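Local coordinates for CELL division control protein 6 (Pyrobaculum aerophilum, PDB 1FNN) that binds ADP and magnesium through an AAA+ ATPase core and is probably involved in regulating DNA replication, at residues Q25-D30 with T60-L64; R75-I79 with E93-L98; E280-I284 with V379-L383. One frame throughout, in Å; residues are numbered along the deposited sequence.

The three contacts illustrate how the chemistry of packing follows place in a fold. Interaction 1 is a buried helix pair beside the nucleotide site, held by leucine methyls and a threonine methyl. Interaction 2, partly buried, sets a helix against strand 75-80, at one edge of the parallel AAA+ sheet; aliphatic at its centre, it has a water bridge at its margin. Helix 57-68 and strand 75-80 follow each other in the chain, and Arg62 of the first lies against Tyr78 and Phe76 of the second. Interaction 3 stands apart, its nearest atoms about 32 Å from interaction 1; partly buried, with Ile284 and Lys382 exposed, it joins two C-terminal helices through a salt bridge bordering an apolar seam.

Interaction 1. Residues Q25-D30 with T60-L64; sequences QLQQLD and TLRKL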
# COMPACT_ATOMS: atom_id res chain seq x y z
N GLN A 25 -1.25 -15.54 1.64
CA GLN A 25 -2.63 -15.06 1.72
C GLN A 25 -3.51 -15.61 0.59
O GLN A 25 -4.71 -15.92 0.81
CB GLN A 25 -2.67 -13.52 1.62
CG GLN A 25 -2.09 -12.82 2.87
CD GLN A 25 -0.58 -12.76 2.91
OE1 GLN A 25 0.12 -13.24 2.04
NE2 GLN A 25 -0.01 -12.15 3.96
N LEU A 26 -2.92 -15.77 -0.57
CA LEU A 26 -3.66 -16.29 -1.72
C LEU A 26 -3.98 -17.78 -1.53
O LEU A 26 -5.12 -18.25 -1.69
CB LEU A 26 -2.87 -16.08 -2.98
CG LEU A 26 -3.62 -16.52 -4.27
CD1 LEU A 26 -4.81 -15.60 -4.48
CD2 LEU A 26 -2.69 -16.52 -5.47
N GLN A 27 -2.99 -18.49 -0.99
CA GLN A 27 -3.17 -19.88 -0.60
C GLN A 27 -4.29 -20.04 0.44
O GLN A 27 -5.08 -21.00 0.30
CB GLN A 27 -1.89 -20.56 -0.12
CG GLN A 27 -2.18 -21.99 0.37
CD GLN A 27 -1.02 -22.62 1.11
OE1 GLN A 27 -0.95 -22.55 2.34
NE2 GLN A 27 -0.13 -23.24 0.34
N GLN A 28 -4.32 -19.20 1.47
CA GLN A 28 -5.32 -19.22 2.51
C GLN A 28 -6.72 -19.01 1.94
O GLN A 28 -7.74 -19.49 2.45
CB GLN A 28 -5.04 -18.15 3.61
CG GLN A 28 -3.95 -18.60 4.60
CD GLN A 28 -3.46 -17.43 5.47
OE1 GLN A 28 -4.09 -16.97 6.41
NE2 GLN A 28 -2.28 -16.89 5.16
N LEU A 29 -6.81 -18.03 1.03
CA LEU A 29 -8.04 -17.73 0.33
C LEU A 29 -8.44 -18.95 -0.49
O LEU A 29 -9.63 -19.27 -0.57
CB LEU A 29 -7.87 -16.53 -0.60
CG LEU A 29 -8.30 -15.15 -0.09
CD1 LEU A 29 -8.14 -14.12 -1.22
CD2 LEU A 29 -9.73 -15.12 0.42
N ASP A 30 -7.49 -19.53 -1.19
CA ASP A 30 -7.78 -20.73 -1.98
C ASP A 30 -8.37 -21.85 -1.13
O ASP A 30 -9.38 -22.52 -1.40
CB ASP A 30 -6.51 -21.18 -2.69
CG ASP A 30 -6.88 -22.30 -3.68
OD1 ASP A 30 -7.43 -22.07 -4.75
OD2 ASP A 30 -6.63 -23.48 -3.38
N THR A 60 -5.11 -9.16 -4.03
CA THR A 60 -5.05 -10.60 -3.72
C THR A 60 -6.38 -11.31 -4.02
O THR A 60 -6.46 -12.37 -4.65
CB THR A 60 -4.59 -10.81 -2.27
OG1 THR A 60 -3.17 -10.42 -2.24
CG2 THR A 60 -4.73 -12.27 -1.87
N LEU A 61 -7.46 -10.68 -3.59
CA LEU A 61 -8.81 -11.16 -3.88
C LEU A 61 -9.13 -11.16 -5.38
O LEU A 61 -9.71 -12.09 -5.94
CB LEU A 61 -9.74 -10.15 -3.23
CG LEU A 61 -10.41 -10.45 -1.92
CD1 LEU A 61 -11.11 -9.15 -1.52
CD2 LEU A 61 -11.30 -11.67 -2.07
N ARG A 62 -8.69 -10.13 -6.12
CA ARG A 62 -8.92 -10.07 -7.55
C ARG A 62 -8.16 -11.19 -8.24
O ARG A 62 -8.63 -11.78 -9.23
CB ARG A 62 -8.57 -8.69 -8.17
CG ARG A 62 -9.64 -7.69 -7.67
CD ARG A 62 -9.72 -6.54 -8.65
NE ARG A 62 -10.75 -5.58 -8.44
CZ ARG A 62 -12.05 -5.54 -8.59
NH1 ARG A 62 -12.80 -6.54 -9.04
NH2 ARG A 62 -12.69 -4.42 -8.27
N LYS A 63 -6.96 -11.50 -7.75
CA LYS A 63 -6.16 -12.56 -8.32
C LYS A 63 -6.82 -13.92 -8.07
O LYS A 63 -6.80 -14.80 -8.96
CB LYS A 63 -4.75 -12.58 -7.75
CG LYS A 63 -3.95 -13.81 -8.11
CD LYS A 63 -3.53 -13.80 -9.58
CE LYS A 63 -2.86 -12.56 -10.09
NZ LYS A 63 -2.43 -12.67 -11.54
N LEU A 64 -7.34 -14.07 -6.85
CA LEU A 64 -8.08 -15.33 -6.60
C LEU A 64 -9.20 -15.50 -7.64
O LEU A 64 -9.38 -16.59 -8.19
CB LEU A 64 -8.66 -15.30 -5.20
CG LEU A 64 -9.28 -16.52 -4.51
CD1 LEU A 64 -10.74 -16.67 -4.85
CD2 LEU A 64 -8.50 -17.80 -4.77
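With CG of Leu26 swung anti to the backbone N (chi1 -176°), its CD1 reaches the facing helix and comes to 3.9 Å from CB of Leu64. The same methyl lies against the backbone there, 3.6 Å from O of Thr60 and close to N of Leu64. Those two atoms are already joined by a helical hydrogen bond, so the leucine covers a polar pair that is satisfied within its own helix. Leu64 has a like first torsion (chi1 -169°), which turns CG to CB of Leu29 and takes CD2 to 4.1 Å from N of Asp30, whose OD1 is hydrogen-bonded to OH of Tyr68. The other branch of Leu26, CD2, rests 4.0 Å from CG of Lys63. Lys63 offers only its aliphatic base to the contact: its chain bends twice and carries NZ off to a salt bridge with Glu66 and to O of Pro16.

Helix 57-68 is the one that follows the P-loop in this AAA+ fold, and helix 23-38 crosses it at -51°; both lie on the parallel sheet, where Leu29 and Leu61 share Leu49 of strand 46-50. Leu29 therefore packs on the sheet as well as between the helices: its CD1 is 3.9 Å from CG2 of Thr60 and 4.0 Å from CA of Leu61. Thr60 divides its two branches. CG2 joins the apolar seam and OG1 hydrogen-bonds to O of Gly56, an ADP-binding residue one turn earlier.

Interaction 2. Residues R75-I79 with E93-L98; sequences RFVYI and EIARSL
Val77 puts both methyls against the end of the helix and the residue just past it: CG1 is 4.0 Å from CG1 of Ile94 on the helix, and CG2 is 3.7 Å from CD1 of Leu98, immediately after it. The arrangement belongs to a beta-alpha-beta crossover of the AAA+ sheet, in which strand 75-80 leads through helices 87-97 and 109-122 to its parallel neighbour, strand 127-132. Strand and helix run nearly opposite ways, at 149°, and Val77 lies opposite Ser97, whose OG approaches CG2 of Val77 to 3.5 Å in simple packing.

Either side of Val77, the strand residues whose side chains also serve this face extend the seam. CG1 of Ile79 sits anti to the carbonyl carbon (chi1 -57°), and the turn at chi2 (-53°) carries CD1 to the helix, 3.6 Å from CG of Glu93 and also against CG1 of Ile94. At the other end, CB of Arg75 meets CD1 of Leu98 at 3.9 Å, so that this one leucine methyl touches both Arg75 and Val77. The intervening Phe76 and Tyr78 point away, to the other side of the sheet: Phe76 stacks on Trp65, and Tyr78 meets Arg62 and hydrogen-bonds through its OH to Asp132.

Further out, backbone hydrogen bonds from Arg75, Val77 and Ile79 to strand 127-132 and its lead-in fix the strand, and Leu116 of helix 109-122 backs Ile94 and Leu98. Glu93, bent at chi2, brings its carboxylate round to the margin, where a water gives one hydrogen bond to O of Tyr78 (2.7 Å) and another to OE2 of Glu93. That OE2 also lies 2.9 Å from NH1 of Arg96, well out of the guanidinium plane, an attraction of charges without an N-H directed at the oxygen.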
# COMPACT_ATOMS: atom_id res chain seq x y z
N ARG A 75 -21.16 -16.30 -9.12
CA ARG A 75 -21.05 -14.94 -9.67
C ARG A 75 -20.24 -14.05 -8.71
O ARG A 75 -20.56 -14.06 -7.51
CB ARG A 75 -22.46 -14.30 -9.73
CG ARG A 75 -23.46 -15.26 -10.39
CD ARG A 75 -23.33 -15.20 -11.90
NE ARG A 75 -24.59 -15.74 -12.47
CZ ARG A 75 -25.59 -15.08 -13.05
NH1 ARG A 75 -25.58 -13.77 -13.20
NH2 ARG A 75 -26.61 -15.82 -13.48
N PHE A 76 -19.23 -13.35 -9.19
CA PHE A 76 -18.40 -12.52 -8.32
C PHE A 76 -19.03 -11.13 -8.21
O PHE A 76 -19.24 -10.51 -9.25
CB PHE A 76 -17.05 -12.34 -9.02
CG PHE A 76 -16.02 -11.51 -8.31
CD1 PHE A 76 -15.71 -11.70 -6.98
CD2 PHE A 76 -15.35 -10.52 -9.00
CE1 PHE A 76 -14.75 -10.91 -6.35
CE2 PHE A 76 -14.39 -9.74 -8.39
CZ PHE A 76 -14.08 -9.93 -7.05
N VAL A 77 -19.53 -10.78 -7.05
CA VAL A 77 -20.25 -9.55 -6.81
C VAL A 77 -19.40 -8.64 -5.89
O VAL A 77 -19.26 -8.88 -4.69
CB VAL A 77 -21.65 -9.84 -6.22
CG1 VAL A 77 -22.32 -8.49 -5.92
CG2 VAL A 77 -22.53 -10.62 -7.23
N TYR A 78 -18.65 -7.77 -6.55
CA TYR A 78 -17.68 -6.95 -5.80
C TYR A 78 -18.33 -5.66 -5.33
O TYR A 78 -18.79 -4.83 -6.13
CB TYR A 78 -16.47 -6.74 -6.70
CG TYR A 78 -15.46 -5.81 -6.01
CD1 TYR A 78 -14.51 -6.33 -5.14
CD2 TYR A 78 -15.50 -4.45 -6.27
CE1 TYR A 78 -13.60 -5.49 -4.52
CE2 TYR A 78 -14.59 -3.59 -5.65
CZ TYR A 78 -13.65 -4.13 -4.78
OH TYR A 78 -12.76 -3.31 -4.17
N ILE A 79 -18.32 -5.42 -4.01
CA ILE A 79 -18.94 -4.23 -3.45
C ILE A 79 -17.86 -3.34 -2.83
O ILE A 79 -17.28 -3.73 -1.81
CB ILE A 79 -20.01 -4.48 -2.40
CG1 ILE A 79 -21.18 -5.36 -2.83
CG2 ILE A 79 -20.62 -3.14 -1.91
CD1 ILE A 79 -21.84 -4.87 -4.12
N GLU A 93 -26.42 -2.21 -5.88
CA GLU A 93 -25.27 -2.66 -6.65
C GLU A 93 -25.25 -4.18 -6.79
O GLU A 93 -25.09 -4.69 -7.90
CB GLU A 93 -23.96 -2.12 -6.06
CG GLU A 93 -22.71 -2.59 -6.78
CD GLU A 93 -22.66 -2.17 -8.24
OE1 GLU A 93 -23.53 -1.34 -8.61
OE2 GLU A 93 -21.76 -2.65 -8.99
N ILE A 94 -25.70 -4.92 -5.77
CA ILE A 94 -25.81 -6.37 -5.87
C ILE A 94 -26.83 -6.75 -6.92
O ILE A 94 -26.66 -7.63 -7.76
CB ILE A 94 -26.27 -6.97 -4.51
CG1 ILE A 94 -25.11 -6.88 -3.52
CG2 ILE A 94 -26.72 -8.42 -4.61
CD1 ILE A 94 -25.45 -7.21 -2.08
N ALA A 95 -27.98 -6.04 -6.87
CA ALA A 95 -29.06 -6.28 -7.83
C ALA A 95 -28.64 -6.01 -9.26
O ALA A 95 -28.96 -6.70 -10.25
CB ALA A 95 -30.22 -5.35 -7.41
N ARG A 96 -27.91 -4.90 -9.44
CA ARG A 96 -27.38 -4.60 -10.76
C ARG A 96 -26.38 -5.66 -11.21
O ARG A 96 -26.41 -6.14 -12.35
CB ARG A 96 -26.72 -3.23 -10.70
CG ARG A 96 -26.34 -2.65 -12.05
CD ARG A 96 -25.40 -1.46 -11.90
NE ARG A 96 -24.03 -1.75 -12.27
CZ ARG A 96 -23.21 -2.70 -11.90
NH1 ARG A 96 -23.53 -3.65 -11.02
NH2 ARG A 96 -21.97 -2.76 -12.39
N SER A 97 -25.51 -6.09 -10.27
CA SER A 97 -24.50 -7.08 -10.68
C SER A 97 -25.15 -8.41 -10.99
O SER A 97 -24.70 -9.12 -11.88
CB SER A 97 -23.42 -7.18 -9.59
OG SER A 97 -22.68 -8.40 -9.87
N LEU A 98 -26.27 -8.78 -10.38
CA LEU A 98 -27.02 -10.00 -10.60
C LEU A 98 -28.20 -9.88 -11.56
O LEU A 98 -28.97 -10.83 -11.78
CB LEU A 98 -27.56 -10.46 -9.23
CG LEU A 98 -26.94 -11.64 -8.48
CD1 LEU A 98 -25.53 -12.01 -8.90
CD2 LEU A 98 -27.04 -11.51 -6.96
O HOH W 1 -20.05 -4.79 -8.53

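Interaction 3. Residues E280-I284 with V379-L383; sequences EEVLI and VITKL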
# COMPACT_ATOMS: atom_id res chain seq x y z
N GLU A 280 10.70 21.47 9.00
CA GLU A 280 11.69 22.46 9.46
C GLU A 280 11.81 22.39 10.98
O GLU A 280 12.89 22.57 11.54
CB GLU A 280 11.37 23.89 9.03
CG GLU A 280 12.46 24.86 9.46
CD GLU A 280 12.50 26.13 8.63
OE1 GLU A 280 12.08 26.10 7.45
OE2 GLU A 280 12.97 27.16 9.16
N GLU A 281 10.72 22.05 11.66
CA GLU A 281 10.68 21.92 13.09
C GLU A 281 11.66 20.85 13.58
O GLU A 281 12.33 21.06 14.59
CB GLU A 281 9.28 21.53 13.56
CG GLU A 281 8.18 22.54 13.26
CD GLU A 281 6.81 22.04 13.71
OE1 GLU A 281 6.75 20.92 14.26
OE2 GLU A 281 5.81 22.77 13.51
N VAL A 282 11.70 19.72 12.88
CA VAL A 282 12.61 18.65 13.29
C VAL A 282 14.05 19.01 12.96
O VAL A 282 14.89 18.85 13.86
CB VAL A 282 12.25 17.26 12.74
CG1 VAL A 282 13.30 16.22 13.12
CG2 VAL A 282 10.89 16.83 13.30
N LEU A 283 14.27 19.85 11.95
CA LEU A 283 15.64 20.27 11.68
C LEU A 283 16.18 21.21 12.76
O LEU A 283 17.34 21.08 13.17
CB LEU A 283 15.75 20.93 10.30
CG LEU A 283 15.37 19.97 9.13
CD1 LEU A 283 15.61 20.68 7.82
CD2 LEU A 283 16.21 18.70 9.19
N ILE A 284 15.34 22.12 13.22
CA ILE A 284 15.78 23.19 14.12
C ILE A 284 16.42 22.63 15.39
O ILE A 284 17.49 23.10 15.81
CB ILE A 284 14.58 24.11 14.46
CG1 ILE A 284 14.30 25.05 13.29
CG2 ILE A 284 14.83 24.91 15.73
CD1 ILE A 284 13.05 25.88 13.45
N VAL A 379 17.35 25.32 3.57
CA VAL A 379 16.80 25.43 4.91
C VAL A 379 17.86 25.08 5.98
O VAL A 379 17.96 25.82 6.97
CB VAL A 379 15.58 24.54 5.15
CG1 VAL A 379 15.12 24.62 6.59
CG2 VAL A 379 14.43 24.94 4.22
N ILE A 380 18.67 24.08 5.68
CA ILE A 380 19.67 23.66 6.66
C ILE A 380 20.76 24.72 6.77
O ILE A 380 21.17 25.10 7.88
CB ILE A 380 20.34 22.31 6.33
CG1 ILE A 380 19.28 21.26 5.98
CG2 ILE A 380 21.07 21.81 7.61
CD1 ILE A 380 19.92 19.95 5.52
N THR A 381 21.18 25.24 5.63
CA THR A 381 22.17 26.34 5.60
C THR A 381 21.69 27.57 6.35
O THR A 381 22.44 28.19 7.15
CB THR A 381 22.46 26.67 4.13
OG1 THR A 381 23.20 25.58 3.57
CG2 THR A 381 23.32 27.90 3.91
N LYS A 382 20.43 27.94 6.16
CA LYS A 382 19.85 29.04 6.91
C LYS A 382 20.02 28.78 8.42
O LYS A 382 20.23 29.73 9.19
CB LYS A 382 18.37 29.23 6.62
CG LYS A 382 17.69 30.49 7.05
CD LYS A 382 16.35 30.30 7.72
CE LYS A 382 15.44 29.25 7.15
NZ LYS A 382 14.16 29.09 7.89
N LEU A 383 19.55 27.61 8.90
CA LEU A 383 19.61 27.28 10.31
C LEU A 383 21.03 27.25 10.86
O LEU A 383 21.22 27.69 11.98
CB LEU A 383 18.91 25.94 10.61
CG LEU A 383 17.43 25.92 10.17
CD1 LEU A 383 16.89 24.47 10.28
CD2 LEU A 383 16.56 26.85 10.99
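Glu280 reaches across to helix 373-387 with an outstretched side chain. Its CB points toward that helix and CG continues outward, anti to the backbone N (chi1 -177°), to pass 3.9 Å from CG1 of Val379. CD lies over the same methyl, and OE1 comes within 3.5 Å of it. OE2 is the atom that finds a charge: NZ of Lys382 donates to it at 2.6 Å, approaching on the syn side and 23° out of the carboxylate plane. The same oxygen also neighbours CD2 of Leu383, which leaves the salt bridge at the edge of an apolar patch. Lys382 reaches it by bending at chi2 and chi3.

The two helices, inclined at 39°, bring the start and the end of the C-terminal winged-helix region together, and both pack on helix 288-304, where Leu294 touches Leu283 and Ile380. Deeper in the seam, buried Leu283 sets CB 3.7 Å from CD1 of Leu383 and lodges its CD1 near CG1 of Ile380, at 4.1 Å, and CG1 of Val379. With an alanine in place of Glu280, Lys382 would probably be left without its carboxylate mate and free to turn, and CG1 of Val379 would lose part of its cover. One turn on from Glu280, the side chains of Ile284 and Leu383 cross at about a right angle, CG1 of Ile284 3.7 Å from CD2 of Leu383.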